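Local atomic coordinates of glyoxalase family protein (Listeria monocytogenes, PDB entry 2P7Q), a protein that catalyses the hydration of the antibiotic fosfomycin at a manganese(II) site, opening its epoxide and so conferring resistance to the drug. Residues A[30-35]-A[44-49]. The protein carries 1 engineered substitution. Numbering follows the deposited sequence.
Sequences EIYSSG and EKFFLI
Ile31 and Tyr32 lie together opposite Phe46 in a classic beta bulge of the antiparallel hairpin of strands 29-33 and 44-49; the axes of segments 30-33 and 44-49 come within 4.5 Å. Phe46 O takes a nearly straight bond from Ile31 N (2.8 Å, 172°) and a weak one from Tyr32 N, while Phe46 N returns a bond to Tyr32 O. The extra residue shifts the register by one between the non-hydrogen-bonded pairs Glu30-Phe47 and Ser33-Lys45. Further along, Ser34 and Glu44 are joined by two bonds: Ser34 N donates to Glu44 O, and Glu44 N to Ser34 OG at 3.0 Å. A chi1 of 57° sets Ser34 OG between its own backbone N and carbonyl carbon, within reach of Glu44 N.

The Tyr32 and Phe46 side chains run alongside one another in the same direction. Tyr32 CD2 rides above the Phe46 ring, nearer its rim than its centre and 3.4 Å from Phe46 CD1, with the ring planes inclined at 39°. Beside them Ile31 crosses Phe46 and Leu48 at about a right angle, its CG2 meeting Leu48 CG at 3.8 Å. On the face of Glu30 and Phe47, Glu30 CB packs against Phe47 CD2 and CE2. The extended Glu30 chain brings OE2 to 4.2 Å from Lys45 NZ, opposite charges beyond salt-bridge range, and Ser33 OG lies against Lys45 CE.

At the Glu44 end the hairpin reaches the active site: Glu44, the probable proton acceptor, touches the bound diol product. Leu124 of the second subunit packs on Ile31 and Leu48, and its Leu128 on Tyr32. Strand 29-33 is one of the two outermost strands of this four-stranded sheet within the chain; strand 52-58 flanks 44-49 on its other side, and helix 15-26 packs on Glu30, Lys45 and Phe47.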
# COMPACT_ATOMS: atom_id res chain seq x y z
N GLU A 30 9.76 9.46 -12.44
CA GLU A 30 10.21 10.36 -11.39
C GLU A 30 9.64 11.74 -11.71
O GLU A 30 9.72 12.20 -12.85
CB GLU A 30 11.74 10.40 -11.33
CG GLU A 30 12.30 11.37 -10.31
CD GLU A 30 13.80 11.19 -10.08
OE1 GLU A 30 14.46 12.15 -9.65
OE2 GLU A 30 14.32 10.08 -10.30
N ILE A 31 9.05 12.39 -10.72
CA ILE A 31 8.45 13.70 -10.95
C ILE A 31 8.98 14.72 -9.97
O ILE A 31 8.71 15.91 -10.10
CB ILE A 31 6.92 13.64 -10.80
CG1 ILE A 31 6.56 13.23 -9.36
CG2 ILE A 31 6.32 12.64 -11.80
CD1 ILE A 31 5.07 13.21 -9.09
N TYR A 32 9.72 14.25 -8.98
CA TYR A 32 10.26 15.15 -7.98
C TYR A 32 11.43 14.55 -7.23
O TYR A 32 11.39 13.39 -6.83
CB TYR A 32 9.17 15.55 -6.99
CG TYR A 32 9.72 16.32 -5.82
CD1 TYR A 32 10.02 17.68 -5.93
CD2 TYR A 32 10.06 15.67 -4.63
CE1 TYR A 32 10.64 18.37 -4.90
CE2 TYR A 32 10.68 16.35 -3.59
CZ TYR A 32 10.98 17.70 -3.74
OH TYR A 32 11.64 18.36 -2.73
N SER A 33 12.47 15.36 -7.05
CA SER A 33 13.67 14.94 -6.33
C SER A 33 13.99 16.05 -5.35
O SER A 33 13.91 17.22 -5.70
CB SER A 33 14.83 14.76 -7.31
OG SER A 33 15.94 14.14 -6.69
N SER A 34 14.32 15.69 -4.11
CA SER A 34 14.65 16.71 -3.13
C SER A 34 15.92 17.41 -3.57
O SER A 34 16.19 18.55 -3.16
CB SER A 34 14.83 16.08 -1.74
OG SER A 34 15.84 15.08 -1.74
N GLY A 35 16.70 16.73 -4.41
CA GLY A 35 17.93 17.31 -4.92
C GLY A 35 17.65 18.48 -5.84
O GLY A 35 18.53 19.32 -6.08
N GLU A 44 14.70 12.54 -0.75
CA GLU A 44 13.54 11.81 -1.23
C GLU A 44 13.15 12.07 -2.68
O GLU A 44 13.52 13.08 -3.28
CB GLU A 44 12.35 12.11 -0.32
CG GLU A 44 12.02 13.58 -0.25
CD GLU A 44 10.71 13.86 0.47
OE1 GLU A 44 10.55 13.42 1.62
OE2 GLU A 44 9.84 14.52 -0.13
N LYS A 45 12.37 11.15 -3.22
CA LYS A 45 11.89 11.26 -4.59
C LYS A 45 10.43 10.81 -4.72
O LYS A 45 9.96 9.94 -3.98
CB LYS A 45 12.79 10.46 -5.53
CG LYS A 45 14.22 10.98 -5.58
CD LYS A 45 15.10 10.12 -6.46
CE LYS A 45 16.48 10.78 -6.67
NZ LYS A 45 17.44 9.95 -7.47
N PHE A 46 9.71 11.42 -5.65
CA PHE A 46 8.31 11.11 -5.90
C PHE A 46 8.18 10.55 -7.31
O PHE A 46 8.76 11.08 -8.25
CB PHE A 46 7.45 12.37 -5.82
CG PHE A 46 7.49 13.07 -4.49
CD1 PHE A 46 6.93 14.34 -4.35
CD2 PHE A 46 8.07 12.46 -3.37
CE1 PHE A 46 6.95 15.00 -3.12
CE2 PHE A 46 8.09 13.11 -2.13
CZ PHE A 46 7.53 14.38 -2.01
N PHE A 47 7.40 9.48 -7.47
CA PHE A 47 7.20 8.93 -8.80
C PHE A 47 5.72 8.69 -9.08
O PHE A 47 4.88 8.70 -8.18
CB PHE A 47 7.95 7.60 -8.95
CG PHE A 47 9.37 7.64 -8.50
CD1 PHE A 47 9.68 7.67 -7.14
CD2 PHE A 47 10.41 7.61 -9.42
CE1 PHE A 47 11.00 7.67 -6.70
CE2 PHE A 47 11.75 7.61 -9.00
CZ PHE A 47 12.04 7.64 -7.63
N LEU A 48 5.41 8.51 -10.35
CA LEU A 48 4.05 8.19 -10.77
C LEU A 48 4.16 6.79 -11.34
O LEU A 48 4.95 6.55 -12.26
CB LEU A 48 3.55 9.13 -11.87
CG LEU A 48 3.14 10.53 -11.47
CD1 LEU A 48 2.68 11.27 -12.72
CD2 LEU A 48 2.01 10.48 -10.44
N ILE A 49 3.40 5.86 -10.76
CA ILE A 49 3.40 4.49 -11.24
C ILE A 49 1.95 4.16 -11.55
O ILE A 49 1.15 3.94 -10.64
CB ILE A 49 3.93 3.52 -10.18
CG1 ILE A 49 5.39 3.82 -9.87
CG2 ILE A 49 3.79 2.09 -10.67
CD1 ILE A 49 6.05 2.77 -8.99